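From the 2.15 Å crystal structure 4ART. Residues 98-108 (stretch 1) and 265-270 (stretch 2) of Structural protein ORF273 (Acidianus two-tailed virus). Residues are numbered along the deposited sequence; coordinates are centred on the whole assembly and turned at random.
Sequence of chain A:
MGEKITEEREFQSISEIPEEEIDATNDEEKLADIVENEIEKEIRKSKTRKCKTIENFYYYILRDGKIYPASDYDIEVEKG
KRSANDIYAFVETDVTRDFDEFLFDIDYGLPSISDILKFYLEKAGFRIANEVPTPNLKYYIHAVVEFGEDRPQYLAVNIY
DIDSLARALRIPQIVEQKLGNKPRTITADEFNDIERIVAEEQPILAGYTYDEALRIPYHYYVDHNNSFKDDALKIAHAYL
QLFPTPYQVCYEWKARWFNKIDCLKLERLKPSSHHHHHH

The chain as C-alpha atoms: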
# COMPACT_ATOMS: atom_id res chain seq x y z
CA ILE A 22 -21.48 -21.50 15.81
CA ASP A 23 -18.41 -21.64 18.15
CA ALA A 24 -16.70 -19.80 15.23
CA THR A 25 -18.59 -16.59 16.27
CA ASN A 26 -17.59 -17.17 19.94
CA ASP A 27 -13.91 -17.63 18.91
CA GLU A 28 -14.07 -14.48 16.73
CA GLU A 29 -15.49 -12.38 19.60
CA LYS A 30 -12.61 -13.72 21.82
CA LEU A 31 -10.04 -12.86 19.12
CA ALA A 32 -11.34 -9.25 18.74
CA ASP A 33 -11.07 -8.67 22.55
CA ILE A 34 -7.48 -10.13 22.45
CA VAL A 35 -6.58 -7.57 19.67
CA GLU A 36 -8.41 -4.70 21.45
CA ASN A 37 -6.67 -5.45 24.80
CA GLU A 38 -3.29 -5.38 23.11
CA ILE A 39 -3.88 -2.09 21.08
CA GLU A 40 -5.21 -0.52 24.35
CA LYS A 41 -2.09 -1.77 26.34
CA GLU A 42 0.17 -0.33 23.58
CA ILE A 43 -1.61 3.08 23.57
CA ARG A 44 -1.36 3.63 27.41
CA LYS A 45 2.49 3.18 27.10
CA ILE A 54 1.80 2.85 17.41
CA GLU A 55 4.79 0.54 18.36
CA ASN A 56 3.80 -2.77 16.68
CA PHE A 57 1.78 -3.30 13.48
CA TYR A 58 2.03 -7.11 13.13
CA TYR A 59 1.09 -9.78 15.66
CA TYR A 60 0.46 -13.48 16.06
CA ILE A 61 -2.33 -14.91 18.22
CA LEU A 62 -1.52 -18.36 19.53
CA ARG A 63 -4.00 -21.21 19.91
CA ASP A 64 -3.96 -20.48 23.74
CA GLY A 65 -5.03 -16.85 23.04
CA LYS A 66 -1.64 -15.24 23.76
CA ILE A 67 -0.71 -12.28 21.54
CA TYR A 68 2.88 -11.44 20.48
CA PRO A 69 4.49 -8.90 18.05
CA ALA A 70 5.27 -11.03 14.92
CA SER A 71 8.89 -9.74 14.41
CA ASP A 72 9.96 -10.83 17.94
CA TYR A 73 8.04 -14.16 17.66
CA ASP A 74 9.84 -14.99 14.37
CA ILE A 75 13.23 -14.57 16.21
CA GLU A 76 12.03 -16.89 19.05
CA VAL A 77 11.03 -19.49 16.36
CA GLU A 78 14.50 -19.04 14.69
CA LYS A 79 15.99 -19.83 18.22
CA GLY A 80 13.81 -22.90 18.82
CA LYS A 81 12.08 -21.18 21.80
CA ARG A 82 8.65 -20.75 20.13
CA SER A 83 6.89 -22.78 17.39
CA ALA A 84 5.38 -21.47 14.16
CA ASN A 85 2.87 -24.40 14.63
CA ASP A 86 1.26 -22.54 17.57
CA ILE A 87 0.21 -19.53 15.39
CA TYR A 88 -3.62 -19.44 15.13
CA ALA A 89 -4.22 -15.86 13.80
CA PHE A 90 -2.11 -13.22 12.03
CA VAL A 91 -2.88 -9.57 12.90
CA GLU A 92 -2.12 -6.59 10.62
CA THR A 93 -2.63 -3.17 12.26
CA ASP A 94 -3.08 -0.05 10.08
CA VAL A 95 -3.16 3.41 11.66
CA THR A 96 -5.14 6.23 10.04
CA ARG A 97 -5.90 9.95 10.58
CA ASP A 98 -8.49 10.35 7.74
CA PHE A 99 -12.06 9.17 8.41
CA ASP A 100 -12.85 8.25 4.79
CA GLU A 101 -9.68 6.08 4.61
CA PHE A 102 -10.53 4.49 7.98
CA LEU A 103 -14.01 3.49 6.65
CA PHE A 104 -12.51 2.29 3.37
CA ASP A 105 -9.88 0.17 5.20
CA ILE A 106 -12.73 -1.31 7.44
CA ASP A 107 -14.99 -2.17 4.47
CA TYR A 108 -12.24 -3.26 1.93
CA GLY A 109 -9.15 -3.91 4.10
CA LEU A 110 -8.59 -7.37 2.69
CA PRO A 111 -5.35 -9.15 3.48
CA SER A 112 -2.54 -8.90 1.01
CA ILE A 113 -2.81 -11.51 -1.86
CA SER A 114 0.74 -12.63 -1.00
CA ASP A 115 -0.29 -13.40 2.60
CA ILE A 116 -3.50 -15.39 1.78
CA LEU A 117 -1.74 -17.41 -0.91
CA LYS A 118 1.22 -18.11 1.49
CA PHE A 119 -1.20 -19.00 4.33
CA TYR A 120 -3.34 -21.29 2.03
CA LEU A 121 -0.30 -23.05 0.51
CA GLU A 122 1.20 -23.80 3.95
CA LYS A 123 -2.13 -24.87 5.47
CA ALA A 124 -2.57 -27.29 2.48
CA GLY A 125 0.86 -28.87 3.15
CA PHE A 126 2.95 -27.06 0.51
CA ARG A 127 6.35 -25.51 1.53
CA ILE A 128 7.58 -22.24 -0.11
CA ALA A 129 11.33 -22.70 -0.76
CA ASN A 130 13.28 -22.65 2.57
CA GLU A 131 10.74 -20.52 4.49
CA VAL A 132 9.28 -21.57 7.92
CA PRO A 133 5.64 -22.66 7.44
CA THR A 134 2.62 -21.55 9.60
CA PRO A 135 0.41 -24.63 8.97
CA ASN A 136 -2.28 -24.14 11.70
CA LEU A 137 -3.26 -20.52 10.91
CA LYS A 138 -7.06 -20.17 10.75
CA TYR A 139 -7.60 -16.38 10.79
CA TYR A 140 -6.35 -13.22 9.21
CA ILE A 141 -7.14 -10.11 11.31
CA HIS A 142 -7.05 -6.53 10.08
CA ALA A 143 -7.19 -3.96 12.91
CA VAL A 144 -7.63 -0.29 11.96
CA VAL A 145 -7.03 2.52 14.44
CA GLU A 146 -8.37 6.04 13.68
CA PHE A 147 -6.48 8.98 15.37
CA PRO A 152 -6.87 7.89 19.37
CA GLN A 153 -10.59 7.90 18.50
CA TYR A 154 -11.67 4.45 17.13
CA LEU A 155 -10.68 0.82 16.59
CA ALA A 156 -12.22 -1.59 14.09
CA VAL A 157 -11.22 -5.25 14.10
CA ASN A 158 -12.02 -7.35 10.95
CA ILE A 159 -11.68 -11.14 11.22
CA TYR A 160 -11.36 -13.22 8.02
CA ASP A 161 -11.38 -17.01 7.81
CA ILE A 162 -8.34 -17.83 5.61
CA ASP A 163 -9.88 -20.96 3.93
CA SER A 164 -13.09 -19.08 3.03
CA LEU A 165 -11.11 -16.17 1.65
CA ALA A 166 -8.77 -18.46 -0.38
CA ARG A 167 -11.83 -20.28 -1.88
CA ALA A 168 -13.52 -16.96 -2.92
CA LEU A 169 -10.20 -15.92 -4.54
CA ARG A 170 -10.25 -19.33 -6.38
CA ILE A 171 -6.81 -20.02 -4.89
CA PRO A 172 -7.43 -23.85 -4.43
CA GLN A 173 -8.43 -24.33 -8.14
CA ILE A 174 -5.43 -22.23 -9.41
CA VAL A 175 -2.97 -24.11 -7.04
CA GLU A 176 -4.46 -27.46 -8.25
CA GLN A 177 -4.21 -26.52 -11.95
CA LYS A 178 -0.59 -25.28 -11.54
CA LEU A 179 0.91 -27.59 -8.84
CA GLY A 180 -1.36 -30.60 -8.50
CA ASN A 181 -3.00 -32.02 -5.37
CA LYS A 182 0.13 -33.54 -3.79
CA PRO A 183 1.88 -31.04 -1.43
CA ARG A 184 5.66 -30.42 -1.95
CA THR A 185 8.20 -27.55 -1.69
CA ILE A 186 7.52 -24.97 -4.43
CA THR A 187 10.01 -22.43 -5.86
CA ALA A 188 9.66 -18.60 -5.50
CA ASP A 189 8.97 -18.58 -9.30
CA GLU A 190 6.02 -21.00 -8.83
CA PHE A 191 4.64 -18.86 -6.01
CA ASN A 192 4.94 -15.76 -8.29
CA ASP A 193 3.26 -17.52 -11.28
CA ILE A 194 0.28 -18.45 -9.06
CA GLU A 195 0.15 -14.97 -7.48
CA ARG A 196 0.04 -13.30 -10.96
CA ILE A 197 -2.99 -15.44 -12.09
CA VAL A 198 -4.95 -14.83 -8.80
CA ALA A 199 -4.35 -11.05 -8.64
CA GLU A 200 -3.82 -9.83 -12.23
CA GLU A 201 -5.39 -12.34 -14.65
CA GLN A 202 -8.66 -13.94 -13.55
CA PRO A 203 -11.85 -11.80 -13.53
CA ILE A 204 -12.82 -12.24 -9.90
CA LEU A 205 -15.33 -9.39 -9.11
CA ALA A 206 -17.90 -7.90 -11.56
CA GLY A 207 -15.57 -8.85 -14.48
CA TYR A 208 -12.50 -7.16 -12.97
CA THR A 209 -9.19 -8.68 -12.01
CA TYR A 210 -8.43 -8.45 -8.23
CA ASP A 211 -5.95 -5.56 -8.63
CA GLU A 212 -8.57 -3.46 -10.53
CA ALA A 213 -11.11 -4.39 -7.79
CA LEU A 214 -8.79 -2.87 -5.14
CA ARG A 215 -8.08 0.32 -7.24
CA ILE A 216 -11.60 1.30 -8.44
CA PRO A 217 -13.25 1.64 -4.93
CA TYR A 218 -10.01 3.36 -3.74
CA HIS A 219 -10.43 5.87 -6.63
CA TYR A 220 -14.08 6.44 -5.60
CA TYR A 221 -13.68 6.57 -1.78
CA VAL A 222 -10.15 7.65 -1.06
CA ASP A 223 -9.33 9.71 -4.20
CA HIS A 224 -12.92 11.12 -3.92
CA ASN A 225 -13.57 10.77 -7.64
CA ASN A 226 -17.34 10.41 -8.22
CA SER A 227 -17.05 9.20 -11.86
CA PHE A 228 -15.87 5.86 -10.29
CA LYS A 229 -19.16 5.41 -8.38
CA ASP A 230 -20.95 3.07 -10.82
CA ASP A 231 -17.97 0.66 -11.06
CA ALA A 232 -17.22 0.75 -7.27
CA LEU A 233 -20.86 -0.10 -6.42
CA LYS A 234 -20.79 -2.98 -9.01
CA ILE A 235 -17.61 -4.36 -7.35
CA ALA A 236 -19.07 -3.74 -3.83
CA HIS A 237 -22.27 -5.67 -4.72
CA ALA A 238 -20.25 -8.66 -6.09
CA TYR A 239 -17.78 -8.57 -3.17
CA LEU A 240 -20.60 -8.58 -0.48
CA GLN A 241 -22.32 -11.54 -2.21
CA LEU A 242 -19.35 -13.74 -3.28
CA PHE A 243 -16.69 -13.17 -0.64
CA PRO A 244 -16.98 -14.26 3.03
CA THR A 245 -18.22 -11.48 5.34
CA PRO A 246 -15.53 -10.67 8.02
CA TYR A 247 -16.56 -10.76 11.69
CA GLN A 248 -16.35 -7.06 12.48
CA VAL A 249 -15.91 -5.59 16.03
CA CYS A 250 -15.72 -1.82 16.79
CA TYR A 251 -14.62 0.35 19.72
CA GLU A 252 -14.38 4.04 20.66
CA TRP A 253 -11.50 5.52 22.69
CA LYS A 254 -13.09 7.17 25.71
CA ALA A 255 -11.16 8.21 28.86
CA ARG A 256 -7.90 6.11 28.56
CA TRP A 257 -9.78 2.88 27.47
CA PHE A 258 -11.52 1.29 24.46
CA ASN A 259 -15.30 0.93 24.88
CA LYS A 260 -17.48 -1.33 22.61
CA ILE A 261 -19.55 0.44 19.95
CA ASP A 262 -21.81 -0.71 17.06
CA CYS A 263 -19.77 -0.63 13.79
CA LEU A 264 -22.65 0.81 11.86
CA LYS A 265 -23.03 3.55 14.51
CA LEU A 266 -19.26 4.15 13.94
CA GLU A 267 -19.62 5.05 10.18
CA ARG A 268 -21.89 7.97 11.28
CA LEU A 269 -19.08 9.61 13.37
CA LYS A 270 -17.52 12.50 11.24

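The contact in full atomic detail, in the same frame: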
# COMPACT_ATOMS: atom_id res chain seq x y z
N ASP A 98 -7.43 9.91 8.65
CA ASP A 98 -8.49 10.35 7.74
C ASP A 98 -9.66 9.40 7.90
O ASP A 98 -9.48 8.19 7.77
CB ASP A 98 -7.99 10.39 6.27
CG ASP A 98 -9.07 10.78 5.26
OD1 ASP A 98 -9.83 11.73 5.53
OD2 ASP A 98 -9.15 10.13 4.18
N PHE A 99 -10.85 9.95 8.18
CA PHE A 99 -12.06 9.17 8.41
C PHE A 99 -12.54 8.35 7.23
O PHE A 99 -13.00 7.23 7.41
CB PHE A 99 -13.20 10.02 8.96
CG PHE A 99 -14.23 9.16 9.68
CD1 PHE A 99 -13.95 8.60 10.92
CD2 PHE A 99 -15.47 8.91 9.10
CE1 PHE A 99 -14.89 7.80 11.57
CE2 PHE A 99 -16.42 8.13 9.77
CZ PHE A 99 -16.11 7.57 10.99
N ASP A 100 -12.44 8.91 6.03
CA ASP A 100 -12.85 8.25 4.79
C ASP A 100 -11.98 7.03 4.52
O ASP A 100 -12.50 6.00 4.09
CB ASP A 100 -12.79 9.25 3.63
CG ASP A 100 -13.71 10.45 3.78
OD1 ASP A 100 -14.94 10.25 4.01
OD2 ASP A 100 -13.21 11.60 3.68
N GLU A 101 -10.67 7.14 4.79
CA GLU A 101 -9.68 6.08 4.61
C GLU A 101 -9.90 5.00 5.64
O GLU A 101 -9.82 3.82 5.31
CB GLU A 101 -8.26 6.66 4.72
CG GLU A 101 -7.21 5.72 4.16
CD GLU A 101 -5.81 6.30 4.06
OE1 GLU A 101 -5.68 7.50 3.70
OE2 GLU A 101 -4.85 5.55 4.33
N PHE A 102 -10.19 5.39 6.89
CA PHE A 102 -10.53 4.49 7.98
C PHE A 102 -11.72 3.61 7.57
O PHE A 102 -11.63 2.39 7.64
CB PHE A 102 -10.88 5.30 9.26
CG PHE A 102 -11.40 4.51 10.43
CD1 PHE A 102 -10.61 3.57 11.08
CD2 PHE A 102 -12.66 4.77 10.95
CE1 PHE A 102 -11.08 2.85 12.18
CE2 PHE A 102 -13.14 4.05 12.06
CZ PHE A 102 -12.34 3.11 12.67
N LEU A 103 -12.81 4.23 7.09
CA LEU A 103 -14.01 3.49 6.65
C LEU A 103 -13.72 2.59 5.47
O LEU A 103 -14.16 1.44 5.43
CB LEU A 103 -15.15 4.46 6.34
CG LEU A 103 -15.70 5.29 7.49
CD1 LEU A 103 -16.83 6.17 7.00
CD2 LEU A 103 -16.17 4.40 8.67
N PHE A 104 -12.90 3.08 4.53
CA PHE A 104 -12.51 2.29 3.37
C PHE A 104 -11.68 1.06 3.78
O PHE A 104 -11.91 -0.05 3.29
CB PHE A 104 -11.81 3.15 2.32
CG PHE A 104 -11.35 2.36 1.14
CD1 PHE A 104 -12.25 1.98 0.14
CD2 PHE A 104 -10.02 1.96 1.02
CE1 PHE A 104 -11.84 1.19 -0.93
CE2 PHE A 104 -9.61 1.21 -0.07
CZ PHE A 104 -10.52 0.83 -1.05
N ASP A 105 -10.71 1.25 4.68
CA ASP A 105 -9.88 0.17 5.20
C ASP A 105 -10.73 -0.88 5.93
O ASP A 105 -10.46 -2.05 5.78
CB ASP A 105 -8.79 0.72 6.14
CG ASP A 105 -7.67 1.49 5.46
OD1 ASP A 105 -7.75 1.71 4.21
OD2 ASP A 105 -6.74 1.93 6.18
N ILE A 106 -11.78 -0.45 6.69
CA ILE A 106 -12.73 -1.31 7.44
C ILE A 106 -13.51 -2.20 6.47
O ILE A 106 -13.62 -3.41 6.67
CB ILE A 106 -13.78 -0.44 8.23
CG1 ILE A 106 -13.17 0.28 9.43
CG2 ILE A 106 -15.04 -1.24 8.65
CD1 ILE A 106 -14.20 1.24 10.11
N ASP A 107 -14.09 -1.57 5.44
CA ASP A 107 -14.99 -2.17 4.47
C ASP A 107 -14.31 -2.96 3.32
O ASP A 107 -14.90 -3.91 2.80
CB ASP A 107 -16.00 -1.11 3.97
CG ASP A 107 -16.82 -0.46 5.10
OD1 ASP A 107 -17.24 -1.20 6.03
OD2 ASP A 107 -17.05 0.77 5.04
N TYR A 108 -13.03 -2.63 3.00
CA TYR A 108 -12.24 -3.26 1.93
C TYR A 108 -10.80 -3.63 2.31
O TYR A 108 -10.01 -3.95 1.43
CB TYR A 108 -12.17 -2.33 0.71
CG TYR A 108 -13.49 -2.02 0.05
CD1 TYR A 108 -14.29 -0.97 0.51
CD2 TYR A 108 -13.94 -2.75 -1.04
CE1 TYR A 108 -15.52 -0.69 -0.09
CE2 TYR A 108 -15.15 -2.45 -1.67
CZ TYR A 108 -15.94 -1.42 -1.18
OH TYR A 108 -17.13 -1.11 -1.79
N LYS A 265 -22.92 2.26 13.82
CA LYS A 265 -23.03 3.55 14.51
C LYS A 265 -21.74 4.34 14.23
O LYS A 265 -21.79 5.54 13.96
CB LYS A 265 -23.25 3.35 16.02
CG LYS A 265 -23.44 4.63 16.84
CD LYS A 265 -24.89 5.13 16.85
CE LYS A 265 -25.03 6.47 17.55
NZ LYS A 265 -26.46 6.84 17.73
N LEU A 266 -20.59 3.63 14.20
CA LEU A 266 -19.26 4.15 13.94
C LEU A 266 -19.13 4.94 12.63
O LEU A 266 -18.53 6.02 12.65
CB LEU A 266 -18.22 3.01 13.97
CG LEU A 266 -16.77 3.43 13.99
CD1 LEU A 266 -16.52 4.35 15.12
CD2 LEU A 266 -15.88 2.23 14.10
N GLU A 267 -19.67 4.41 11.51
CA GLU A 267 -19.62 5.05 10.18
C GLU A 267 -20.34 6.41 10.15
O GLU A 267 -20.08 7.20 9.25
CB GLU A 267 -20.14 4.13 9.06
CG GLU A 267 -19.96 2.63 9.30
CD GLU A 267 -18.88 1.88 8.55
OE1 GLU A 267 -18.57 2.27 7.40
OE2 GLU A 267 -18.40 0.85 9.08
N ARG A 268 -21.18 6.70 11.16
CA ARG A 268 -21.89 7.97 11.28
C ARG A 268 -21.05 9.06 11.95
O ARG A 268 -21.43 10.23 11.91
CB ARG A 268 -23.20 7.78 12.09
CG ARG A 268 -24.08 6.62 11.63
CD ARG A 268 -25.43 6.53 12.35
NE ARG A 268 -26.20 7.78 12.35
CZ ARG A 268 -26.79 8.32 11.28
NH1 ARG A 268 -26.67 7.75 10.09
NH2 ARG A 268 -27.48 9.45 11.40
N LEU A 269 -19.91 8.69 12.58
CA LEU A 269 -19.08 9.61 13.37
C LEU A 269 -17.95 10.44 12.68
O LEU A 269 -16.76 10.18 12.88
CB LEU A 269 -18.62 8.94 14.67
CG LEU A 269 -19.70 8.19 15.48
CD1 LEU A 269 -19.10 7.45 16.64
CD2 LEU A 269 -20.81 9.13 15.96
N LYS A 270 -18.36 11.52 11.95
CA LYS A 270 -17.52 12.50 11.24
C LYS A 270 -16.66 11.88 10.16
O LYS A 270 -17.16 11.65 9.06
CB LYS A 270 -16.69 13.38 12.20
CG LYS A 270 -16.32 14.74 11.61
CD LYS A 270 -15.85 15.72 12.69
CE LYS A 270 -15.52 17.09 12.13
NZ LYS A 270 -16.73 17.83 11.68

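One side of the helix that begins at F99 packs against the chain's C-terminal turn, L266 to L269, burying 372 Å² in all without a single hydrogen bond between the stretches. D98 caps the helix: its t rotamer (chi1 177°) brings OD2 within 3.4 Å of E101 N, a weak bond. F99, L103 and the adjacent pair I106 and D107, at intervals of about one helical turn, direct their CA-to-CB bonds toward the second stretch.

F99 makes the broadest contact on the helix. With chi1 at -158° (t) and chi2 at 73°, its ring reaches in among backbone carbonyls: CZ lies 3.3 Å from both L266 O and L269 O, and CD2 is 3.2 Å from K270 O. L266 O and E267 O sit at the ring edge, where the weakly positive C-H groups suit oxygen, while L269 O lies over one face. L266 O also accepts from L269 N (3.0 Å), the bond that closes the type I turn.

The apolar part is small and well buried. L266, t at chi1 and p at chi2, points its CA-to-CB bond sideways, but its end comes nearer the helix; CD2 meets the edge of the F102 ring at CE2 (3.9 Å) and approaches I106 CD1 (4.4 Å). F102 likewise starts sideways and, in its t rotamer, carries its ring to this leucine.

E267 has chi1 (-29°) and chi2 (-105°) between wells, a bent conformation that lays the chain along the helix. Its carboxylate abuts aliphatic carbon, with OE1 3.5 Å from L103 CD2 and OE2 4.0 Å from I106 CG2. OE1 also stands 3.2 Å from D107 OD2; these are two acceptors on like-charged groups, so the approach offers no attraction unless a proton is shared. The side chains of L269 and K270 lead away, leaving their carbonyls to face F99.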